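Local coordinates for structural protein ORF273 (Acidianus two-tailed virus, PDB 4ART) that is a thermo- and acid-stable structural protein of the virion of an archaeal virus, with no more specific activity assigned, at residues V249-K254 with F258-C263; P152-V157 with L264-L269. All blocks are in the same frame, centred on the assembly; numbering follows the deposited sequence.

Contact 1. Residues V249-K254 with F258-C263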
ATOM      1  N   VAL A 249     -16.231  14.092  -6.032  1.00 28.97           N
ATOM      2  CA  VAL A 249     -16.668  14.444  -7.410  1.00 28.65           C
ATOM      3  C   VAL A 249     -16.280  13.321  -8.367  1.00 33.05           C
ATOM      4  O   VAL A 249     -15.135  12.861  -8.327  1.00 31.62           O
ATOM      5  CB  VAL A 249     -16.207  15.853  -7.906  1.00 30.69           C
ATOM      6  CG1 VAL A 249     -16.788  16.198  -9.271  1.00 30.59           C
ATOM      7  CG2 VAL A 249     -16.548  16.935  -6.901  1.00 30.02           C
ATOM      8  N   CYS A 250     -17.245  12.873  -9.209  1.00 29.87           N
ATOM      9  CA  CYS A 250     -17.067  11.756 -10.128  1.00 31.28           C
ATOM     10  C   CYS A 250     -17.295  12.100 -11.585  1.00 35.19           C
ATOM     11  O   CYS A 250     -17.979  13.065 -11.905  1.00 33.93           O
ATOM     12  CB  CYS A 250     -17.859  10.525  -9.693  1.00 32.15           C
ATOM     13  SG  CYS A 250     -17.545  10.007  -7.995  1.00 35.30           S
ATOM     14  N   TYR A 251     -16.620  11.356 -12.466  1.00 32.47           N
ATOM     15  CA  TYR A 251     -16.603  11.567 -13.910  1.00 33.70           C
ATOM     16  C   TYR A 251     -16.498  10.244 -14.658  1.00 40.00           C
ATOM     17  O   TYR A 251     -15.931   9.274 -14.143  1.00 36.59           O
ATOM     18  CB  TYR A 251     -15.368  12.397 -14.305  1.00 34.09           C
ATOM     19  CG  TYR A 251     -15.143  13.670 -13.518  1.00 33.67           C
ATOM     20  CD1 TYR A 251     -14.436  13.655 -12.311  1.00 31.64           C
ATOM     21  CD2 TYR A 251     -15.578  14.901 -14.008  1.00 37.40           C
ATOM     22  CE1 TYR A 251     -14.176  14.833 -11.614  1.00 31.23           C
ATOM     23  CE2 TYR A 251     -15.365  16.078 -13.296  1.00 39.70           C
ATOM     24  CZ  TYR A 251     -14.625  16.042 -12.123  1.00 40.53           C
ATOM     25  OH  TYR A 251     -14.384  17.216 -11.460  1.00 38.64           O
ATOM     26  N   GLU A 252     -17.061  10.204 -15.874  1.00 40.61           N
ATOM     27  CA  GLU A 252     -16.971   9.039 -16.749  1.00 42.17           C
ATOM     28  C   GLU A 252     -16.207   9.443 -17.996  1.00 47.22           C
ATOM     29  O   GLU A 252     -16.399  10.558 -18.486  1.00 46.83           O
ATOM     30  CB  GLU A 252     -18.348   8.463 -17.090  1.00 44.48           C
ATOM     31  CG  GLU A 252     -19.273   9.422 -17.815  1.00 58.13           C
ATOM     32  CD  GLU A 252     -20.544   8.822 -18.382  1.00 73.60           C
ATOM     33  OE1 GLU A 252     -20.724   7.584 -18.289  1.00 52.67           O
ATOM     34  OE2 GLU A 252     -21.358   9.598 -18.932  1.00 73.67           O
ATOM     35  N   TRP A 253     -15.311   8.569 -18.476  1.00 45.08           N
ATOM     36  CA  TRP A 253     -14.549   8.815 -19.695  1.00 47.67           C
ATOM     37  C   TRP A 253     -15.445   8.457 -20.862  1.00 56.28           C
ATOM     38  O   TRP A 253     -15.870   7.304 -20.984  1.00 56.12           O
ATOM     39  CB  TRP A 253     -13.273   7.983 -19.729  1.00 46.72           C
ATOM     40  CG  TRP A 253     -12.363   8.335 -20.866  1.00 49.36           C
ATOM     41  CD1 TRP A 253     -12.219   7.660 -22.043  1.00 53.63           C
ATOM     42  CD2 TRP A 253     -11.486   9.466 -20.939  1.00 49.43           C
ATOM     43  NE1 TRP A 253     -11.281   8.283 -22.834  1.00 53.76           N
ATOM     44  CE2 TRP A 253     -10.820   9.399 -22.184  1.00 54.67           C
ATOM     45  CE3 TRP A 253     -11.200  10.536 -20.072  1.00 49.65           C
ATOM     46  CZ2 TRP A 253      -9.878  10.357 -22.581  1.00 54.46           C
ATOM     47  CZ3 TRP A 253     -10.278  11.491 -20.469  1.00 51.85           C
ATOM     48  CH2 TRP A 253      -9.629  11.400 -21.712  1.00 54.10           C
ATOM     49  N   LYS A 254     -15.793   9.456 -21.674  1.00 56.43           N
ATOM     50  CA  LYS A 254     -16.672   9.241 -22.807  1.00 60.52           C
ATOM     51  C   LYS A 254     -16.249  10.111 -23.967  1.00 69.81           C
ATOM     52  O   LYS A 254     -16.388  11.340 -23.903  1.00 70.16           O
ATOM     53  CB  LYS A 254     -18.149   9.482 -22.425  1.00 63.57           C
ATOM     54  CG  LYS A 254     -19.153   8.835 -23.386  1.00 86.44           C
ATOM     55  CD  LYS A 254     -20.586   8.862 -22.845  1.00 98.07           C
ATOM     56  CE  LYS A 254     -21.457   9.887 -23.533  1.00111.74           C
ATOM     57  NZ  LYS A 254     -22.789  10.003 -22.881  1.00120.54           N
ATOM     58  N   PHE A 258     -13.474  13.657 -20.041  1.00 49.83           N
ATOM     59  CA  PHE A 258     -14.197  13.298 -18.818  1.00 46.34           C
ATOM     60  C   PHE A 258     -15.480  14.089 -18.820  1.00 51.28           C
ATOM     61  O   PHE A 258     -15.478  15.268 -19.184  1.00 51.32           O
ATOM     62  CB  PHE A 258     -13.411  13.638 -17.546  1.00 45.55           C
ATOM     63  CG  PHE A 258     -12.393  12.605 -17.157  1.00 44.11           C
ATOM     64  CD1 PHE A 258     -12.781  11.307 -16.843  1.00 45.66           C
ATOM     65  CD2 PHE A 258     -11.049  12.931 -17.083  1.00 44.34           C
ATOM     66  CE1 PHE A 258     -11.830  10.343 -16.493  1.00 46.96           C
ATOM     67  CE2 PHE A 258     -10.102  11.972 -16.731  1.00 46.23           C
ATOM     68  CZ  PHE A 258     -10.495  10.685 -16.432  1.00 44.35           C
ATOM     69  N   ASN A 259     -16.581  13.438 -18.444  1.00 48.39           N
ATOM     70  CA  ASN A 259     -17.916  14.032 -18.337  1.00 47.33           C
ATOM     71  C   ASN A 259     -18.420  13.749 -16.911  1.00 46.81           C
ATOM     72  O   ASN A 259     -18.292  12.617 -16.426  1.00 44.39           O
ATOM     73  CB  ASN A 259     -18.864  13.447 -19.403  1.00 48.74           C
ATOM     74  CG  ASN A 259     -20.334  13.672 -19.127  1.00 88.96           C
ATOM     75  OD1 ASN A 259     -20.809  14.811 -18.977  1.00 89.52           O
ATOM     76  ND2 ASN A 259     -21.089  12.579 -19.037  1.00 84.29           N
ATOM     77  N   LYS A 260     -18.983  14.783 -16.248  1.00 40.33           N
ATOM     78  CA  LYS A 260     -19.506  14.720 -14.879  1.00 39.32           C
ATOM     79  C   LYS A 260     -20.504  13.577 -14.756  1.00 44.51           C
ATOM     80  O   LYS A 260     -21.234  13.287 -15.700  1.00 45.97           O
ATOM     81  CB  LYS A 260     -20.260  16.017 -14.529  1.00 41.50           C
ATOM     82  CG  LYS A 260     -19.416  17.257 -14.244  1.00 49.75           C
ATOM     83  CD  LYS A 260     -20.276  18.533 -14.492  1.00 62.97           C
ATOM     84  CE  LYS A 260     -19.709  19.848 -13.984  1.00 60.48           C
ATOM     85  NZ  LYS A 260     -18.353  20.138 -14.525  1.00 66.62           N
ATOM     86  N   ILE A 261     -20.525  12.920 -13.605  1.00 38.97           N
ATOM     87  CA  ILE A 261     -21.490  11.868 -13.321  1.00 38.43           C
ATOM     88  C   ILE A 261     -21.738  11.847 -11.798  1.00 38.83           C
ATOM     89  O   ILE A 261     -20.835  12.203 -11.030  1.00 37.66           O
ATOM     90  CB  ILE A 261     -21.055  10.478 -13.923  1.00 41.91           C
ATOM     91  CG1 ILE A 261     -22.246   9.483 -13.998  1.00 44.95           C
ATOM     92  CG2 ILE A 261     -19.839   9.878 -13.234  1.00 38.54           C
ATOM     93  CD1 ILE A 261     -21.901   8.011 -14.489  1.00 56.51           C
ATOM     94  N   ASP A 262     -22.952  11.461 -11.370  1.00 33.53           N
ATOM     95  CA  ASP A 262     -23.245  11.303  -9.952  1.00 31.31           C
ATOM     96  C   ASP A 262     -22.405  10.119  -9.431  1.00 36.87           C
ATOM     97  O   ASP A 262     -22.363   9.072 -10.072  1.00 36.31           O
ATOM     98  CB  ASP A 262     -24.724  11.028  -9.704  1.00 32.46           C
ATOM     99  CG  ASP A 262     -25.023  11.036  -8.219  1.00 39.35           C
ATOM    100  OD1 ASP A 262     -24.924  12.115  -7.607  1.00 38.57           O
ATOM    101  OD2 ASP A 262     -25.174   9.937  -7.637  1.00 43.88           O
ATOM    102  N   CYS A 263     -21.747  10.296  -8.276  1.00 33.23           N
ATOM    103  CA  CYS A 263     -20.893   9.286  -7.657  1.00 33.26           C
ATOM    104  C   CYS A 263     -21.657   8.080  -7.260  1.00 39.87           C
ATOM    105  O   CYS A 263     -21.117   6.974  -7.313  1.00 37.18           O
ATOM    106  CB  CYS A 263     -20.138   9.859  -6.467  1.00 31.93           C
ATOM    107  SG  CYS A 263     -18.910  11.094  -6.913  1.00 35.60           S
TER
HETATM  108  O   HOH W   1     -20.040  14.096  -9.438  1.00 33.00           O
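Strands 249-253 and 258-261 run antiparallel as the two arms of a beta hairpin, their short axes 133° apart and 4.3 Å at closest approach. Glu252 and Asn259 form the hydrogen-bonded pair, with Glu252 N to Asn259 O at 2.8 Å and Asn259 N to Glu252 O at 2.9 Å; Ile261 N reaches Cys250 O further along. Glu252 and Asn259 also meet through their side chains, which lie side by side. Asn259 ND2 donates to Glu252 OE2 over 3.0 Å, a bent bond to the anti lone pair of Glu252 OE2; that oxygen lies nearly in the amide plane of Asn259.

Near the turn, Trp253 and Phe258 form a non-hydrogen-bonded pair and make a T-shaped stack. The CE3-CZ3 edge of the indole points at the face of the phenyl ring, with the planes at 79° and Trp253 CE3 3.6 Å from Phe258 CE1. Trp253 CG stands anti to the backbone N (chi1 -172°), which brings the edge of its six-membered ring over the Phe258 face. Tyr251 CB touches Phe258 CD1 beside this pair, while its hydroxyl is hydrogen-bonded to Asp33 of helix 23-44, the helix that packs against this aromatic side.

At the other end, the Cys250 SG to Cys263 SG disulfide, 2.1 Å long, ties strand 247-253 to the start of helix 263-266, whose N-cap is Asp262. Ile261 CG2 lies 4.1 Å from Cys250 CB. A water accepts from Cys250 N and donates to Ile261 O, bridging the strands where their backbones spread apart. A covalent link at one end and an aromatic stack at the other thus restrain the last hairpin of the sheet, consistent with the protein's stability to heat and acid.

Contact 2. Residues P152-V157 with L264-L269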
ATOM      1  N   PRO A 152      -9.384   4.128 -20.248  1.00 55.27           N
ATOM      2  CA  PRO A 152      -9.949   4.760 -19.050  1.00 53.15           C
ATOM      3  C   PRO A 152     -11.472   4.728 -19.054  1.00 55.23           C
ATOM      4  O   PRO A 152     -12.096   4.906 -20.102  1.00 56.24           O
ATOM      5  CB  PRO A 152      -9.408   6.200 -19.099  1.00 54.46           C
ATOM      6  CG  PRO A 152      -8.589   6.300 -20.331  1.00 60.20           C
ATOM      7  CD  PRO A 152      -8.903   5.135 -21.207  1.00 57.42           C
ATOM      8  N   GLN A 153     -12.068   4.507 -17.876  1.00 48.38           N
ATOM      9  CA  GLN A 153     -13.516   4.448 -17.726  1.00 47.36           C
ATOM     10  C   GLN A 153     -14.040   5.533 -16.776  1.00 46.45           C
ATOM     11  O   GLN A 153     -14.984   6.237 -17.141  1.00 43.83           O
ATOM     12  CB  GLN A 153     -13.977   3.072 -17.211  1.00 49.12           C
ATOM     13  CG  GLN A 153     -13.477   1.839 -17.959  1.00 71.21           C
ATOM     14  CD  GLN A 153     -14.229   0.620 -17.479  1.00 96.37           C
ATOM     15  OE1 GLN A 153     -15.403   0.426 -17.801  1.00 95.14           O
ATOM     16  NE2 GLN A 153     -13.596  -0.199 -16.647  1.00 90.06           N
ATOM     17  N   TYR A 154     -13.482   5.626 -15.540  1.00 40.63           N
ATOM     18  CA  TYR A 154     -13.967   6.575 -14.535  1.00 38.34           C
ATOM     19  C   TYR A 154     -12.891   7.261 -13.729  1.00 37.33           C
ATOM     20  O   TYR A 154     -11.785   6.746 -13.579  1.00 35.23           O
ATOM     21  CB  TYR A 154     -14.960   5.896 -13.562  1.00 40.23           C
ATOM     22  CG  TYR A 154     -16.015   5.046 -14.234  1.00 46.63           C
ATOM     23  CD1 TYR A 154     -17.101   5.631 -14.894  1.00 51.39           C
ATOM     24  CD2 TYR A 154     -15.949   3.656 -14.195  1.00 48.30           C
ATOM     25  CE1 TYR A 154     -18.094   4.851 -15.497  1.00 55.07           C
ATOM     26  CE2 TYR A 154     -16.921   2.866 -14.814  1.00 51.00           C
ATOM     27  CZ  TYR A 154     -18.000   3.468 -15.454  1.00 64.15           C
ATOM     28  OH  TYR A 154     -18.964   2.701 -16.067  1.00 71.07           O
ATOM     29  N   LEU A 155     -13.252   8.423 -13.174  1.00 31.90           N
ATOM     30  CA  LEU A 155     -12.440   9.213 -12.257  1.00 29.71           C
ATOM     31  C   LEU A 155     -13.296   9.595 -11.074  1.00 32.61           C
ATOM     32  O   LEU A 155     -14.448   9.966 -11.245  1.00 32.87           O
ATOM     33  CB  LEU A 155     -11.850  10.486 -12.942  1.00 28.99           C
ATOM     34  CG  LEU A 155     -11.193  11.566 -12.034  1.00 29.87           C
ATOM     35  CD1 LEU A 155      -9.954  11.040 -11.315  1.00 27.65           C
ATOM     36  CD2 LEU A 155     -10.850  12.820 -12.816  1.00 29.43           C
ATOM     37  N   ALA A 156     -12.740   9.453  -9.869  1.00 29.70           N
ATOM     38  CA  ALA A 156     -13.364   9.870  -8.625  1.00 29.02           C
ATOM     39  C   ALA A 156     -12.344  10.727  -7.895  1.00 29.68           C
ATOM     40  O   ALA A 156     -11.174  10.365  -7.804  1.00 28.17           O
ATOM     41  CB  ALA A 156     -13.754   8.679  -7.779  1.00 29.45           C
ATOM     42  N   VAL A 157     -12.765  11.907  -7.479  1.00 25.19           N
ATOM     43  CA  VAL A 157     -11.882  12.843  -6.796  1.00 23.81           C
ATOM     44  C   VAL A 157     -12.479  13.019  -5.388  1.00 29.99           C
ATOM     45  O   VAL A 157     -13.639  13.427  -5.264  1.00 30.02           O
ATOM     46  CB  VAL A 157     -11.790  14.201  -7.545  1.00 25.62           C
ATOM     47  CG1 VAL A 157     -10.827  15.155  -6.837  1.00 24.67           C
ATOM     48  CG2 VAL A 157     -11.426  14.038  -9.022  1.00 24.89           C
ATOM     49  N   LEU A 264     -22.885   8.291  -6.792  1.00 40.17           N
ATOM     50  CA  LEU A 264     -23.708   7.159  -6.388  1.00 43.07           C
ATOM     51  C   LEU A 264     -24.228   6.394  -7.594  1.00 48.42           C
ATOM     52  O   LEU A 264     -24.332   5.170  -7.522  1.00 49.96           O
ATOM     53  CB  LEU A 264     -24.776   7.555  -5.360  1.00 43.81           C
ATOM     54  CG  LEU A 264     -24.184   8.215  -4.100  1.00 48.65           C
ATOM     55  CD1 LEU A 264     -25.254   8.837  -3.262  1.00 49.76           C
ATOM     56  CD2 LEU A 264     -23.343   7.225  -3.281  1.00 49.41           C
ATOM     57  N   LYS A 265     -24.389   7.080  -8.747  1.00 44.61           N
ATOM     58  CA  LYS A 265     -24.750   6.413 -10.000  1.00 46.11           C
ATOM     59  C   LYS A 265     -23.548   5.539 -10.417  1.00 52.59           C
ATOM     60  O   LYS A 265     -23.732   4.404 -10.854  1.00 53.41           O
ATOM     61  CB  LYS A 265     -25.102   7.447 -11.091  1.00 50.16           C
ATOM     62  CG  LYS A 265     -25.547   6.857 -12.436  1.00 72.55           C
ATOM     63  CD  LYS A 265     -27.046   6.526 -12.478  1.00 85.86           C
ATOM     64  CE  LYS A 265     -27.446   5.823 -13.755  1.00 96.85           C
ATOM     65  NZ  LYS A 265     -28.925   5.688 -13.871  1.00107.63           N
ATOM     66  N   LEU A 266     -22.321   6.054 -10.197  1.00 48.97           N
ATOM     67  CA  LEU A 266     -21.049   5.401 -10.490  1.00 49.34           C
ATOM     68  C   LEU A 266     -20.884   4.009  -9.876  1.00 55.42           C
ATOM     69  O   LEU A 266     -20.446   3.102 -10.579  1.00 55.30           O
ATOM     70  CB  LEU A 266     -19.881   6.311 -10.068  1.00 48.13           C
ATOM     71  CG  LEU A 266     -18.513   5.910 -10.550  1.00 51.71           C
ATOM     72  CD1 LEU A 266     -18.509   5.770 -12.021  1.00 52.90           C
ATOM     73  CD2 LEU A 266     -17.481   6.911 -10.133  1.00 51.98           C
ATOM     74  N   GLU A 267     -21.227   3.842  -8.580  1.00 54.67           N
ATOM     75  CA  GLU A 267     -21.117   2.568  -7.850  1.00 56.36           C
ATOM     76  C   GLU A 267     -22.005   1.468  -8.449  1.00 65.38           C
ATOM     77  O   GLU A 267     -21.761   0.294  -8.189  1.00 67.03           O
ATOM     78  CB  GLU A 267     -21.381   2.723  -6.338  1.00 57.19           C
ATOM     79  CG  GLU A 267     -21.032   4.084  -5.739  1.00 66.57           C
ATOM     80  CD  GLU A 267     -19.782   4.220  -4.890  1.00 84.60           C
ATOM     81  OE1 GLU A 267     -19.400   3.238  -4.212  1.00 89.18           O
ATOM     82  OE2 GLU A 267     -19.230   5.344  -4.840  1.00 71.19           O
ATOM     83  N   ARG A 268     -22.981   1.836  -9.292  1.00 62.94           N
ATOM     84  CA  ARG A 268     -23.868   0.893  -9.969  1.00 64.67           C
ATOM     85  C   ARG A 268     -23.258   0.327 -11.264  1.00 70.04           C
ATOM     86  O   ARG A 268     -23.792  -0.644 -11.809  1.00 70.90           O
ATOM     87  CB  ARG A 268     -25.219   1.573 -10.315  1.00 67.66           C
ATOM     88  CG  ARG A 268     -25.880   2.314  -9.159  1.00 80.66           C
ATOM     89  CD  ARG A 268     -27.274   2.859  -9.467  1.00 97.84           C
ATOM     90  NE  ARG A 268     -28.206   1.869 -10.026  1.00112.41           N
ATOM     91  CZ  ARG A 268     -28.740   0.852  -9.353  1.00129.68           C
ATOM     92  NH1 ARG A 268     -28.411   0.639  -8.084  1.00116.50           N
ATOM     93  NH2 ARG A 268     -29.582   0.021  -9.954  1.00119.10           N
ATOM     94  N   LEU A 269     -22.161   0.928 -11.764  1.00 67.09           N
ATOM     95  CA  LEU A 269     -21.549   0.571 -13.052  1.00 68.38           C
ATOM     96  C   LEU A 269     -20.473  -0.560 -13.133  1.00 74.32           C
ATOM     97  O   LEU A 269     -19.290  -0.292 -13.352  1.00 72.84           O
ATOM     98  CB  LEU A 269     -21.149   1.839 -13.829  1.00 68.31           C
ATOM     99  CG  LEU A 269     -22.202   2.967 -13.893  1.00 72.83           C
ATOM    100  CD1 LEU A 269     -21.633   4.201 -14.541  1.00 72.82           C
ATOM    101  CD2 LEU A 269     -23.469   2.522 -14.620  1.00 75.65           C
TER
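Tyr154 and Leu266 bring the C-terminal helical turn onto one face of the mixed beta sheet, at a classic beta bulge, where Gln153 and Tyr154 both face Glu146 of strand 139-146. Strand 154-161 presents the tyrosine; helix 263-266 and the type I turn from Leu266 to Leu269 supply two leucines. No hydrogen bond crosses between the segments, and the contact rests on apolar packing.

The principal interaction is a CH-pi contact. Leu266 CD1 sits over one face of the Tyr154 ring, 3.5 Å from its centroid and 26° off the ring normal, displaced toward the CG-CD1 side. The packing is tight, with Leu266 CD1 only 3.2 Å from Tyr154 CD1. Leu266 CG lies anti to its own nitrogen (chi1 -168°), and this torsion sends CD1 to the ring although the start of the side chain does not aim at the strand. The other methyl, CD2, comes toward the backbone at Leu155 O. Phe102 of helix 99-108 touches both Tyr154 and Leu266, so that helix adjoins the pair.

Van der Waals contact with Leu269 extends the packing to the phenol end, where the two side chains cross at about a right angle. Leu269 CD1 approaches Tyr154 CE1 at 3.7 Å. The turn itself is closed by a backbone hydrogen bond of 3.0 Å from Leu269 N to Leu266 O, and both leucines flanking this turn reach the same ring. At its far end, the phenol oxygen Tyr154 OH rests 3.2 Å from Leu269 CB.

How the contacts relate
The two contacts adjoin, their centres about 7 Å apart, and both lie at one end of the mixed sheet, where 258-261 is the outermost strand. Strand 154-161 of contact 2 is the neighbour of strand 247-253 of contact 1: Val249 O lies 2.7 Å from Val157 N and Trp253 N 2.7 Å from Gln153 O, both probable hydrogen bonds. Along the chain, the hairpin is nested inside the loop that contact 2 closes, and strand 258-261 leads directly into helix 263-266. The disulfide joins strand 247-253 to the start of the same helix whose Leu266 reaches Tyr154. Phe258 CE1 packs 3.6 Å from Leu155 CB on the side of helix 23-44, whereas Tyr154 meets helix 99-108.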